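Local atomic coordinates of polymerase X (Deinococcus radiodurans, PDB entry 2W9M), a protein that probably catalyses template-directed DNA synthesis from deoxyribonucleoside triphosphates as a family X polymerase, and binds zinc ions in a polymerase/histidinol phosphatase domain. Residues A[344-352]-A[385-396]. Sequence-based numbering, arbitrary orientation.
Sequences IREMAEATL and EIRELQRAGLPI
Glu385, on helix 376-391, lays its carboxylate oxygen OE1 against the end of Ile344, 3.6 Å from CD1; the same oxygen is hydrogen-bonded to Trp337 NE1, which satisfies it beside this apolar partner. One residue on, Ile386 crosses Ile344 at about a right angle, Ile386 CG1 meeting Ile344 CD1 at 3.8 Å. Leu389 splits its two methyls between neighbouring residues of helix 344-353. Leu389 CD1 packs on Ile344 CG2 at 3.5 Å, while Leu389 CD2 sits over one face of the Arg345 guanidinium, 3.3 Å above its plane and toward the rim. Arg345 gets there with CG anti to the backbone N (chi1 -175°) and a bend at chi3 that brings the flat group across the methyl. Gly393 then ends the helix in a Schellman motif, its positive phi (95°) turning the chain so that Leu394 faces the first helix. Leu394 CD1 touches Ala348 CB, at 4.0 Å, and the aliphatic CG of Arg345, and Glu349, crossing Leu394 at about a right angle, brings OE2 close to the same methyl. Pro395 CD and Leu352 CD1 meet tip to tip at 4.1 Å. Ile396, opening strand 396-403, brings CD1 against Ile344 CG2; its carbonyl O accepts bonds from Gln390 NE2 (2.8 Å) and Arg549, tying the strand's start to helices 376-391 and 549-561. An alanine in place of Ile344 would probably open a gap between Ile386, Leu389 and Ile396. Segments 344-352 and 385-391, 42° apart, belong to successive helices of the alternating beta-alpha polymerase/histidinol phosphatase domain, packed on its parallel sheet through Ala348 on Leu359 and Ile386 on Thr361. No hydrogen bond joins the two segments, so their contact depends on fitted apolar surfaces, buried around Ile344 and bordered by charged Arg345 and Glu349.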
loop_
_atom_site.group_PDB
_atom_site.type_symbol
_atom_site.label_atom_id
_atom_site.label_comp_id
_atom_site.label_asym_id
_atom_site.label_seq_id
_atom_site.Cartn_x
_atom_site.Cartn_y
_atom_site.Cartn_z
ATOM N N ILE A 344 -9.229 -16.150 9.490
ATOM C CA ILE A 344 -9.209 -16.563 8.092
ATOM C C ILE A 344 -10.620 -16.610 7.504
ATOM O O ILE A 344 -10.819 -16.295 6.330
ATOM C CB ILE A 344 -8.519 -17.936 7.915
ATOM C CG1 ILE A 344 -7.044 -17.845 8.310
ATOM C CG2 ILE A 344 -8.649 -18.428 6.480
ATOM C CD1 ILE A 344 -6.282 -19.136 8.101
ATOM N N ARG A 345 -11.598 -16.995 8.321
ATOM C CA ARG A 345 -12.982 -17.063 7.857
ATOM C C ARG A 345 -13.530 -15.676 7.523
ATOM O O ARG A 345 -14.146 -15.493 6.477
ATOM C CB ARG A 345 -13.893 -17.771 8.871
ATOM C CG ARG A 345 -15.323 -17.977 8.357
ATOM C CD ARG A 345 -16.287 -18.482 9.428
ATOM N NE ARG A 345 -16.288 -19.939 9.557
ATOM C CZ ARG A 345 -15.635 -20.610 10.504
ATOM N NH1 ARG A 345 -14.918 -19.957 11.412
ATOM N NH2 ARG A 345 -15.696 -21.936 10.544
ATOM N N GLU A 346 -13.307 -14.707 8.408
ATOM C CA GLU A 346 -13.767 -13.340 8.174
ATOM C C GLU A 346 -13.156 -12.787 6.885
ATOM O O GLU A 346 -13.844 -12.156 6.082
ATOM C CB GLU A 346 -13.420 -12.428 9.355
ATOM C CG GLU A 346 -13.855 -12.956 10.716
ATOM C CD GLU A 346 -13.508 -12.008 11.858
ATOM O OE1 GLU A 346 -12.696 -12.391 12.730
ATOM O OE2 GLU A 346 -14.043 -10.877 11.880
ATOM N N MET A 347 -11.862 -13.031 6.692
ATOM C CA MET A 347 -11.164 -12.585 5.487
ATOM C C MET A 347 -11.726 -13.252 4.232
ATOM O O MET A 347 -11.991 -12.579 3.239
ATOM C CB MET A 347 -9.656 -12.831 5.601
ATOM C CG MET A 347 -8.982 -12.043 6.721
ATOM S SD MET A 347 -8.872 -10.275 6.362
ATOM C CE MET A 347 -7.635 -10.271 5.074
ATOM N N ALA A 348 -11.921 -14.567 4.278
ATOM C CA ALA A 348 -12.492 -15.286 3.139
ATOM C C ALA A 348 -13.899 -14.794 2.798
ATOM O O ALA A 348 -14.198 -14.513 1.638
ATOM C CB ALA A 348 -12.493 -16.786 3.393
ATOM N N GLU A 349 -14.761 -14.700 3.807
ATOM C CA GLU A 349 -16.094 -14.126 3.627
ATOM C C GLU A 349 -15.999 -12.735 3.013
ATOM O O GLU A 349 -16.777 -12.385 2.131
ATOM C CB GLU A 349 -16.845 -14.032 4.961
ATOM C CG GLU A 349 -17.890 -15.113 5.202
ATOM C CD GLU A 349 -17.391 -16.227 6.104
ATOM O OE1 GLU A 349 -17.852 -16.304 7.266
ATOM O OE2 GLU A 349 -16.534 -17.019 5.655
ATOM N N ALA A 350 -15.041 -11.947 3.490
ATOM C CA ALA A 350 -14.852 -10.588 2.996
ATOM C C ALA A 350 -14.513 -10.555 1.503
ATOM O O ALA A 350 -15.054 -9.728 0.762
ATOM C CB ALA A 350 -13.785 -9.864 3.807
ATOM N N THR A 351 -13.627 -11.445 1.053
ATOM C CA THR A 351 -13.219 -11.416 -0.353
ATOM C C THR A 351 -14.361 -11.853 -1.263
ATOM O O THR A 351 -14.388 -11.508 -2.442
ATOM C CB THR A 351 -11.959 -12.274 -0.646
ATOM O OG1 THR A 351 -12.344 -13.536 -1.194
ATOM C CG2 THR A 351 -11.132 -12.489 0.601
ATOM N N LEU A 352 -15.307 -12.603 -0.706
ATOM C CA LEU A 352 -16.470 -13.049 -1.465
ATOM C C LEU A 352 -17.510 -11.942 -1.624
ATOM O O LEU A 352 -18.083 -11.779 -2.699
ATOM C CB LEU A 352 -17.106 -14.282 -0.821
ATOM C CG LEU A 352 -16.430 -15.636 -1.062
ATOM C CD1 LEU A 352 -17.240 -16.756 -0.431
ATOM C CD2 LEU A 352 -16.255 -15.891 -2.545
ATOM N N GLU A 385 -6.868 -25.855 10.202
ATOM C CA GLU A 385 -7.999 -24.932 10.192
ATOM C C GLU A 385 -8.465 -24.607 8.778
ATOM O O GLU A 385 -9.664 -24.549 8.514
ATOM C CB GLU A 385 -7.659 -23.638 10.931
ATOM C CG GLU A 385 -8.611 -22.486 10.627
ATOM C CD GLU A 385 -8.385 -21.288 11.533
ATOM O OE1 GLU A 385 -8.177 -20.171 11.009
ATOM O OE2 GLU A 385 -8.408 -21.465 12.771
ATOM N N ILE A 386 -7.517 -24.397 7.868
ATOM C CA ILE A 386 -7.860 -24.096 6.482
ATOM C C ILE A 386 -8.604 -25.258 5.823
ATOM O O ILE A 386 -9.560 -25.044 5.074
ATOM C CB ILE A 386 -6.622 -23.715 5.646
ATOM C CG1 ILE A 386 -6.077 -22.357 6.101
ATOM C CG2 ILE A 386 -6.979 -23.681 4.166
ATOM C CD1 ILE A 386 -4.758 -21.969 5.455
ATOM N N ARG A 387 -8.171 -26.483 6.107
ATOM C CA ARG A 387 -8.857 -27.665 5.589
ATOM C C ARG A 387 -10.320 -27.707 6.037
ATOM O O ARG A 387 -11.205 -28.048 5.252
ATOM C CB ARG A 387 -8.131 -28.943 6.009
ATOM C CG ARG A 387 -6.846 -29.204 5.239
ATOM C CD ARG A 387 -6.260 -30.558 5.609
ATOM N NE ARG A 387 -5.012 -30.840 4.902
ATOM C CZ ARG A 387 -4.403 -32.023 4.905
ATOM N NH1 ARG A 387 -4.929 -33.041 5.576
ATOM N NH2 ARG A 387 -3.268 -32.190 4.235
ATOM N N GLU A 388 -10.565 -27.349 7.296
ATOM C CA GLU A 388 -11.922 -27.304 7.839
ATOM C C GLU A 388 -12.801 -26.277 7.123
ATOM O O GLU A 388 -13.912 -26.596 6.701
ATOM C CB GLU A 388 -11.889 -27.023 9.342
ATOM C CG GLU A 388 -11.235 -28.133 10.160
ATOM C CD GLU A 388 -10.706 -27.646 11.504
ATOM O OE1 GLU A 388 -11.088 -26.536 11.936
ATOM O OE2 GLU A 388 -9.902 -28.373 12.128
ATOM N N LEU A 389 -12.299 -25.051 6.989
ATOM C CA LEU A 389 -13.007 -24.000 6.257
ATOM C C LEU A 389 -13.320 -24.411 4.818
ATOM O O LEU A 389 -14.359 -24.044 4.271
ATOM C CB LEU A 389 -12.190 -22.711 6.248
ATOM C CG LEU A 389 -11.937 -22.071 7.610
ATOM C CD1 LEU A 389 -10.949 -20.925 7.473
ATOM C CD2 LEU A 389 -13.242 -21.598 8.224
ATOM N N GLN A 390 -12.412 -25.165 4.207
ATOM C CA GLN A 390 -12.626 -25.673 2.858
ATOM C C GLN A 390 -13.757 -26.703 2.803
ATOM O O GLN A 390 -14.580 -26.674 1.887
ATOM C CB GLN A 390 -11.334 -26.257 2.292
ATOM C CG GLN A 390 -10.393 -25.216 1.721
ATOM C CD GLN A 390 -8.986 -25.740 1.538
ATOM O OE1 GLN A 390 -8.556 -26.653 2.245
ATOM N NE2 GLN A 390 -8.254 -25.157 0.593
ATOM N N ARG A 391 -13.795 -27.612 3.777
ATOM C CA ARG A 391 -14.897 -28.566 3.882
ATOM C C ARG A 391 -16.220 -27.817 3.939
ATOM O O ARG A 391 -17.204 -28.222 3.320
ATOM C CB ARG A 391 -14.761 -29.420 5.144
ATOM C CG ARG A 391 -13.399 -30.052 5.349
ATOM C CD ARG A 391 -13.165 -31.209 4.395
ATOM N NE ARG A 391 -11.991 -32.011 4.745
ATOM C CZ ARG A 391 -11.600 -32.302 5.986
ATOM N NH1 ARG A 391 -12.289 -31.881 7.039
ATOM N NH2 ARG A 391 -10.514 -33.040 6.171
ATOM N N ALA A 392 -16.233 -26.723 4.694
ATOM C CA ALA A 392 -17.427 -25.903 4.858
ATOM C C ALA A 392 -17.754 -25.074 3.613
ATOM O O ALA A 392 -18.713 -24.306 3.608
ATOM C CB ALA A 392 -17.284 -25.002 6.077
ATOM N N GLY A 393 -16.947 -25.223 2.567
ATOM C CA GLY A 393 -17.238 -24.596 1.291
ATOM C C GLY A 393 -16.581 -23.251 1.031
ATOM O O GLY A 393 -16.979 -22.541 0.108
ATOM N N LEU A 394 -15.579 -22.893 1.829
ATOM C CA LEU A 394 -14.853 -21.641 1.616
ATOM C C LEU A 394 -13.683 -21.806 0.643
ATOM O O LEU A 394 -12.851 -22.698 0.812
ATOM C CB LEU A 394 -14.356 -21.065 2.942
ATOM C CG LEU A 394 -15.415 -20.401 3.818
ATOM C CD1 LEU A 394 -14.754 -19.707 4.989
ATOM C CD2 LEU A 394 -16.230 -19.412 3.008
ATOM N N PRO A 395 -13.617 -20.936 -0.378
ATOM C CA PRO A 395 -12.594 -21.019 -1.426
ATOM C C PRO A 395 -11.267 -20.432 -0.956
ATOM O O PRO A 395 -11.081 -19.218 -1.034
ATOM C CB PRO A 395 -13.172 -20.149 -2.557
ATOM C CG PRO A 395 -14.551 -19.710 -2.089
ATOM C CD PRO A 395 -14.532 -19.808 -0.603
ATOM N N ILE A 396 -10.361 -21.285 -0.482
ATOM C CA ILE A 396 -9.087 -20.836 0.065
ATOM C C ILE A 396 -7.899 -21.593 -0.531
ATOM O O ILE A 396 -7.987 -22.782 -0.835
ATOM C CB ILE A 396 -9.040 -20.985 1.608
ATOM C CG1 ILE A 396 -10.265 -20.338 2.253
ATOM C CG2 ILE A 396 -7.764 -20.375 2.173
ATOM C CD1 ILE A 396 -10.284 -20.455 3.758
#